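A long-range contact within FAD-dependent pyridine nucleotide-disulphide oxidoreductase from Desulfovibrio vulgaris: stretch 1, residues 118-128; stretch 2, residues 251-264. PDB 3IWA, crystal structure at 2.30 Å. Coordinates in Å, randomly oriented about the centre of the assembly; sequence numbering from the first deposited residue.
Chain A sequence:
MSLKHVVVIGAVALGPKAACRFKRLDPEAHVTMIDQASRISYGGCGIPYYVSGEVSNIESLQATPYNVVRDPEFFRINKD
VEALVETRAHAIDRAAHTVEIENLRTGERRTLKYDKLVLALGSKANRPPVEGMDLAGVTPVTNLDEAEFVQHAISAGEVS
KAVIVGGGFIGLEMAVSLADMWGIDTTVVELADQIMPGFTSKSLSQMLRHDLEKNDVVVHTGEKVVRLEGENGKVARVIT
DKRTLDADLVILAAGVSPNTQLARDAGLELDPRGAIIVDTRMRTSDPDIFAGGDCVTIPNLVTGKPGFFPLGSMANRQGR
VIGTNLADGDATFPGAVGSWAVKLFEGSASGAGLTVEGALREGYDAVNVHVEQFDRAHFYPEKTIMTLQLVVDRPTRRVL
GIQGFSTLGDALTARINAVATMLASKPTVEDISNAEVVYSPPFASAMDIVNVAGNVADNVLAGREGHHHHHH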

ATOM      1  N   VAL A 118      33.136   5.560  -3.277  1.00 37.59           N
ATOM      2  CA  VAL A 118      31.764   5.924  -2.981  1.00 37.59           C
ATOM      3  C   VAL A 118      31.723   7.249  -2.212  1.00 37.35           C
ATOM      4  O   VAL A 118      32.303   7.345  -1.148  1.00 37.28           O
ATOM      5  N   LEU A 119      30.991   8.222  -2.756  1.00 36.53           N
ATOM      6  CA  LEU A 119      30.751   9.491  -2.119  1.00 35.95           C
ATOM      7  C   LEU A 119      29.416   9.517  -1.364  1.00 36.18           C
ATOM      8  O   LEU A 119      28.361   9.520  -1.942  1.00 35.48           O
ATOM      9  N   ALA A 120      29.492   9.490  -0.043  1.00 36.50           N
ATOM     10  CA  ALA A 120      28.330   9.598   0.808  1.00 36.69           C
ATOM     11  C   ALA A 120      28.485  10.860   1.625  1.00 36.96           C
ATOM     12  O   ALA A 120      28.645  10.801   2.825  1.00 36.10           O
ATOM     13  N   LEU A 121      28.455  11.992   0.952  1.00 37.81           N
ATOM     14  CA  LEU A 121      28.881  13.233   1.541  1.00 39.47           C
ATOM     15  C   LEU A 121      27.812  13.949   2.321  1.00 40.60           C
ATOM     16  O   LEU A 121      28.125  14.914   2.995  1.00 41.67           O
ATOM     17  N   GLY A 122      26.554  13.517   2.226  1.00 41.97           N
ATOM     18  CA  GLY A 122      25.490  14.143   3.016  1.00 42.08           C
ATOM     19  C   GLY A 122      25.203  15.579   2.589  1.00 42.48           C
ATOM     20  O   GLY A 122      25.546  16.011   1.481  1.00 42.83           O
ATOM     21  N   SER A 123      24.579  16.331   3.470  1.00 42.99           N
ATOM     22  CA  SER A 123      24.184  17.679   3.148  1.00 44.12           C
ATOM     23  C   SER A 123      24.615  18.603   4.285  1.00 45.91           C
ATOM     24  O   SER A 123      25.133  18.135   5.292  1.00 45.09           O
ATOM     25  N   LYS A 124      24.400  19.905   4.098  1.00 48.35           N
ATOM     26  CA  LYS A 124      24.657  20.935   5.113  1.00 50.47           C
ATOM     27  C   LYS A 124      23.394  21.766   5.251  1.00 51.03           C
ATOM     28  O   LYS A 124      22.680  22.003   4.258  1.00 51.55           O
ATOM     29  N   ALA A 125      23.144  22.204   6.484  1.00 51.37           N
ATOM     30  CA  ALA A 125      22.009  23.036   6.826  1.00 52.14           C
ATOM     31  C   ALA A 125      22.100  24.379   6.099  1.00 53.27           C
ATOM     32  O   ALA A 125      23.181  25.004   6.036  1.00 53.00           O
ATOM     33  N   ASN A 126      20.986  24.783   5.491  1.00 54.45           N
ATOM     34  CA  ASN A 126      20.866  26.147   4.985  1.00 56.38           C
ATOM     35  C   ASN A 126      20.847  27.117   6.193  1.00 57.31           C
ATOM     36  O   ASN A 126      20.113  26.922   7.190  1.00 56.77           O
ATOM     37  N   ARG A 127      21.679  28.143   6.104  1.00 58.36           N
ATOM     38  CA  ARG A 127      21.859  29.087   7.212  1.00 59.41           C
ATOM     39  C   ARG A 127      21.493  30.467   6.704  1.00 59.33           C
ATOM     40  O   ARG A 127      22.103  30.926   5.759  1.00 58.91           O
ATOM     41  N   PRO A 128      20.467  31.111   7.301  1.00 60.14           N
ATOM     42  CA  PRO A 128      20.116  32.481   6.935  1.00 60.44           C
ATOM     43  C   PRO A 128      21.305  33.423   7.124  1.00 60.49           C
ATOM     44  O   PRO A 128      22.011  33.304   8.121  1.00 59.18           O
ATOM     45  N   ILE A 251      17.260  25.197  16.818  1.00 43.37           N
ATOM     46  CA  ILE A 251      17.443  24.123  15.853  1.00 43.08           C
ATOM     47  C   ILE A 251      17.271  24.698  14.446  1.00 42.63           C
ATOM     48  O   ILE A 251      16.251  25.300  14.143  1.00 41.92           O
ATOM     49  N   LEU A 252      18.294  24.559  13.614  1.00 42.43           N
ATOM     50  CA  LEU A 252      18.204  24.907  12.202  1.00 43.05           C
ATOM     51  C   LEU A 252      17.730  23.676  11.395  1.00 43.06           C
ATOM     52  O   LEU A 252      18.453  22.681  11.269  1.00 43.02           O
ATOM     53  N   ALA A 253      16.506  23.772  10.884  1.00 42.94           N
ATOM     54  CA  ALA A 253      15.818  22.710  10.155  1.00 42.87           C
ATOM     55  C   ALA A 253      15.093  23.379   9.009  1.00 43.52           C
ATOM     56  O   ALA A 253      13.910  23.158   8.800  1.00 43.12           O
ATOM     57  N   ALA A 254      15.807  24.207   8.273  1.00 44.74           N
ATOM     58  CA  ALA A 254      15.197  25.002   7.220  1.00 46.32           C
ATOM     59  C   ALA A 254      15.689  24.561   5.868  1.00 47.47           C
ATOM     60  O   ALA A 254      15.819  25.380   4.961  1.00 47.81           O
ATOM     61  N   GLY A 255      15.967  23.275   5.723  1.00 48.97           N
ATOM     62  CA  GLY A 255      16.386  22.757   4.425  1.00 50.26           C
ATOM     63  C   GLY A 255      17.902  22.745   4.254  1.00 51.53           C
ATOM     64  O   GLY A 255      18.647  23.415   4.982  1.00 52.19           O
ATOM     65  N   VAL A 256      18.345  21.997   3.256  1.00 52.07           N
ATOM     66  CA  VAL A 256      19.720  21.577   3.156  1.00 52.32           C
ATOM     67  C   VAL A 256      20.256  21.776   1.764  1.00 52.45           C
ATOM     68  O   VAL A 256      19.493  21.909   0.811  1.00 53.01           O
ATOM     69  N   SER A 257      21.578  21.835   1.657  1.00 52.07           N
ATOM     70  CA  SER A 257      22.251  21.850   0.369  1.00 51.52           C
ATOM     71  C   SER A 257      23.221  20.695   0.351  1.00 49.82           C
ATOM     72  O   SER A 257      23.743  20.321   1.399  1.00 49.57           O
ATOM     73  N   PRO A 258      23.457  20.116  -0.834  1.00 47.79           N
ATOM     74  CA  PRO A 258      24.386  19.011  -0.911  1.00 46.81           C
ATOM     75  C   PRO A 258      25.798  19.438  -0.499  1.00 45.68           C
ATOM     76  O   PRO A 258      26.281  20.474  -0.941  1.00 44.74           O
ATOM     77  N   ASN A 259      26.432  18.629   0.342  1.00 44.52           N
ATOM     78  CA  ASN A 259      27.787  18.888   0.840  1.00 43.90           C
ATOM     79  C   ASN A 259      28.878  18.418  -0.146  1.00 42.25           C
ATOM     80  O   ASN A 259      29.666  17.561   0.187  1.00 41.19           O
ATOM     81  N   THR A 260      28.922  19.020  -1.332  1.00 41.23           N
ATOM     82  CA  THR A 260      29.628  18.466  -2.509  1.00 40.68           C
ATOM     83  C   THR A 260      30.931  19.206  -3.002  1.00 40.43           C
ATOM     84  O   THR A 260      31.422  18.950  -4.113  1.00 38.35           O
ATOM     85  N   GLN A 261      31.523  20.052  -2.161  1.00 41.04           N
ATOM     86  CA  GLN A 261      32.766  20.742  -2.548  1.00 42.20           C
ATOM     87  C   GLN A 261      33.838  19.796  -3.120  1.00 41.65           C
ATOM     88  O   GLN A 261      34.443  20.090  -4.142  1.00 42.29           O
ATOM     89  N   LEU A 262      34.025  18.662  -2.468  1.00 41.38           N
ATOM     90  CA  LEU A 262      34.939  17.612  -2.893  1.00 40.98           C
ATOM     91  C   LEU A 262      34.601  17.030  -4.269  1.00 41.18           C
ATOM     92  O   LEU A 262      35.483  16.716  -5.041  1.00 42.23           O
ATOM     93  N   ALA A 263      33.332  16.876  -4.589  1.00 41.40           N
ATOM     94  CA  ALA A 263      32.947  16.433  -5.927  1.00 41.63           C
ATOM     95  C   ALA A 263      33.218  17.528  -6.935  1.00 41.83           C
ATOM     96  O   ALA A 263      33.675  17.253  -8.051  1.00 41.82           O
ATOM     97  N   ARG A 264      32.894  18.754  -6.545  1.00 42.05           N
ATOM     98  CA  ARG A 264      33.092  19.921  -7.400  1.00 43.11           C
ATOM     99  C   ARG A 264      34.571  20.071  -7.792  1.00 42.93           C
ATOM    100  O   ARG A 264      34.895  20.175  -8.975  1.00 42.49           O
TER

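The two stretches meet through short antiparallel strands, 123-125 and 256-258, whose axes approach to 4.4 Å at 148°, and side chains extend the contact beyond both ends of this pairing; together they bury 852 Å², both sides summed. Val118 lies out of reach of stretch 2. Leu119 points toward the partner in an m, t rotamer, and its CD1 lies 4.4 Å from Ala263 CB, a loose apolar contact with the helix. Ala120 is again out of reach.

Leu121, also m, t and pointing toward stretch 2, is the most deeply engaged residue of stretch 1 by area covered. Its two methyls diverge: CD1 lies 4.1 Å from Thr260 CA, while CD2 reaches 4.4 Å from Leu262 CD2, the latter side chain being t, p. The Leu121 carbonyl receives a weak hydrogen bond from Asn259 (ND2 to O, 3.4 Å, 138°); the t rotamer of Asn259 carries its amide to this position. Gly122, with a positive phi of 68°, contributes its backbone: Asn259 N donates to Gly122 O at 3.0 Å and 163°.

Ser123 and Pro258 form a non-hydrogen-bonded pair, CA to CA 4.3 Å, with diverging side chains. Ser123, in the p rotamer, points sideways and sets its OG 3.7 Å from Val256 CB. Lys124 and Ser257 form the hydrogen-bonded pair, closed by Lys124 N to Ser257 O and Ser257 N to Lys124 O, both 2.8 Å. Their side chains share one face of the sheet. Lys124 has an off-well chi1 of 26° but an extended remainder, which lays the chain along the partner: CG is 4.4 Å from Asn259 CB, and CE is 3.6 Å from Pro258 O and 4.0 Å from Ser257 CB.

Ala125 points away, as does Val256 (m) overall, and their CA atoms lie 4.6 Å apart. Asn126 turns back toward stretch 2 in the m rotamer. Its OD1 comes 3.5 Å from Ser257 N, but the angle is too poor for a hydrogen bond; separately, the backbone Asn126 N donates to Gly255 O at 2.8 Å and 164°. Water 1 bridges the stretches here, donating to Asn126 O (2.9 Å) and Gly255 O (2.8 Å) and accepting from Ala254 N (3.0 Å).

Arg127 starts away from stretch 2, yet its end comes nearer: Leu252 CD1, from an m, t side chain pointing toward stretch 1, covers one guanidinium face, 3.6 Å from Arg127 NE.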

ATOM      1  CB  VAL A 118      31.035   4.847  -2.133  1.00 37.71           C
ATOM      2  CG1 VAL A 118      29.615   5.372  -1.653  1.00 35.55           C
ATOM      3  CG2 VAL A 118      30.938   3.544  -2.882  1.00 36.94           C
ATOM      4  CB  LEU A 119      30.837  10.606  -3.157  1.00 35.91           C
ATOM      5  CG  LEU A 119      32.157  10.668  -3.965  1.00 35.25           C
ATOM      6  CD1 LEU A 119      32.148  11.795  -4.955  1.00 32.91           C
ATOM      7  CD2 LEU A 119      33.348  10.817  -3.025  1.00 36.31           C
ATOM      8  CB  ALA A 120      28.242   8.388   1.712  1.00 37.24           C
ATOM      9  CB  LEU A 121      29.410  14.186   0.462  1.00 39.90           C
ATOM     10  CG  LEU A 121      30.489  13.619  -0.450  1.00 39.31           C
ATOM     11  CD1 LEU A 121      30.859  14.652  -1.464  1.00 36.45           C
ATOM     12  CD2 LEU A 121      31.681  13.182   0.337  1.00 38.98           C
ATOM     13  CB  SER A 123      22.670  17.711   2.976  1.00 44.18           C
ATOM     14  OG  SER A 123      22.066  17.164   4.135  1.00 43.30           O
ATOM     15  CB  LYS A 124      25.843  21.869   4.749  1.00 51.25           C
ATOM     16  CG  LYS A 124      26.122  21.986   3.230  1.00 55.13           C
ATOM     17  CD  LYS A 124      26.804  23.291   2.774  1.00 58.68           C
ATOM     18  CE  LYS A 124      26.886  23.336   1.227  1.00 60.64           C
ATOM     19  NZ  LYS A 124      27.324  24.649   0.637  1.00 61.94           N
ATOM     20  CB  ALA A 125      21.917  23.229   8.355  1.00 51.38           C
ATOM     21  CB  ASN A 126      19.607  26.326   4.129  1.00 56.63           C
ATOM     22  CG  ASN A 126      19.711  25.669   2.740  1.00 58.41           C
ATOM     23  OD1 ASN A 126      20.757  25.154   2.334  1.00 60.77           O
ATOM     24  ND2 ASN A 126      18.605  25.705   2.003  1.00 61.12           N
ATOM     25  CB  ARG A 127      23.318  29.051   7.677  1.00 59.64           C
ATOM     26  CG  ARG A 127      23.485  28.839   9.155  1.00 61.68           C
ATOM     27  CD  ARG A 127      24.515  27.763   9.453  1.00 62.26           C
ATOM     28  NE  ARG A 127      24.821  27.751  10.886  1.00 64.06           N
ATOM     29  CZ  ARG A 127      25.380  26.738  11.542  1.00 62.93           C
ATOM     30  NH1 ARG A 127      25.604  26.846  12.850  1.00 63.44           N
ATOM     31  NH2 ARG A 127      25.706  25.619  10.906  1.00 62.41           N
ATOM     32  CB  PRO A 128      19.016  32.848   7.934  1.00 60.59           C
ATOM     33  CG  PRO A 128      18.462  31.593   8.384  1.00 60.71           C
ATOM     34  CD  PRO A 128      19.570  30.589   8.345  1.00 60.14           C
ATOM     35  CB  ILE A 251      16.416  23.007  16.092  1.00 43.65           C
ATOM     36  CG1 ILE A 251      16.441  22.529  17.550  1.00 44.77           C
ATOM     37  CG2 ILE A 251      16.677  21.836  15.204  1.00 43.99           C
ATOM     38  CD1 ILE A 251      17.702  21.796  17.923  1.00 45.31           C
ATOM     39  CB  LEU A 252      19.553  25.416  11.665  1.00 43.19           C
ATOM     40  CG  LEU A 252      20.163  26.661  12.325  1.00 43.28           C
ATOM     41  CD1 LEU A 252      21.366  27.117  11.514  1.00 45.53           C
ATOM     42  CD2 LEU A 252      19.179  27.812  12.497  1.00 41.63           C
ATOM     43  CB  ALA A 253      14.802  22.006  11.056  1.00 41.59           C
ATOM     44  CB  ALA A 254      15.497  26.499   7.427  1.00 45.98           C
ATOM     45  CB  VAL A 256      19.832  20.091   3.519  1.00 52.91           C
ATOM     46  CG1 VAL A 256      19.226  19.843   4.925  1.00 52.73           C
ATOM     47  CG2 VAL A 256      19.153  19.196   2.440  1.00 52.51           C
ATOM     48  CB  SER A 257      22.995  23.165   0.129  1.00 52.26           C
ATOM     49  OG  SER A 257      22.257  23.999  -0.764  1.00 56.84           O
ATOM     50  CB  PRO A 258      24.336  18.614  -2.398  1.00 46.76           C
ATOM     51  CG  PRO A 258      23.096  19.165  -2.919  1.00 46.81           C
ATOM     52  CD  PRO A 258      22.845  20.404  -2.141  1.00 47.67           C
ATOM     53  CB  ASN A 259      27.961  18.175   2.193  1.00 44.54           C
ATOM     54  CG  ASN A 259      29.274  18.576   2.933  1.00 47.07           C
ATOM     55  OD1 ASN A 259      29.879  19.578   2.604  1.00 48.80           O
ATOM     56  ND2 ASN A 259      29.685  17.784   3.942  1.00 49.94           N
ATOM     57  CB  THR A 260      28.628  18.348  -3.693  1.00 40.05           C
ATOM     58  OG1 THR A 260      27.992  19.600  -3.862  1.00 40.32           O
ATOM     59  CG2 THR A 260      27.546  17.318  -3.396  1.00 38.80           C
ATOM     60  CB  GLN A 261      33.365  21.551  -1.403  1.00 42.96           C
ATOM     61  CG  GLN A 261      34.540  22.473  -1.851  1.00 45.87           C
ATOM     62  CD  GLN A 261      34.110  23.589  -2.844  1.00 49.82           C
ATOM     63  OE1 GLN A 261      33.076  24.228  -2.651  1.00 54.24           O
ATOM     64  NE2 GLN A 261      34.919  23.828  -3.897  1.00 49.90           N
ATOM     65  CB  LEU A 262      34.952  16.516  -1.826  1.00 40.29           C
ATOM     66  CG  LEU A 262      36.048  15.456  -1.910  1.00 42.87           C
ATOM     67  CD1 LEU A 262      37.436  15.981  -1.463  1.00 40.36           C
ATOM     68  CD2 LEU A 262      35.661  14.236  -1.081  1.00 42.99           C
ATOM     69  CB  ALA A 263      31.459  16.054  -5.982  1.00 40.68           C
ATOM     70  CB  ARG A 264      32.613  21.206  -6.705  1.00 43.16           C
ATOM     71  CG  ARG A 264      32.625  22.413  -7.643  1.00 46.09           C
ATOM     72  CD  ARG A 264      32.087  23.735  -7.037  1.00 48.91           C
ATOM     73  NE  ARG A 264      30.698  23.648  -6.579  1.00 52.43           N
ATOM     74  CZ  ARG A 264      29.608  23.740  -7.349  1.00 55.06           C
ATOM     75  NH1 ARG A 264      29.709  23.939  -8.658  1.00 57.00           N
ATOM     76  NH2 ARG A 264      28.394  23.649  -6.795  1.00 54.64           N
TER
HETATM   77  O   HOH W   1      18.685  24.412   7.645  1.00 41.65           O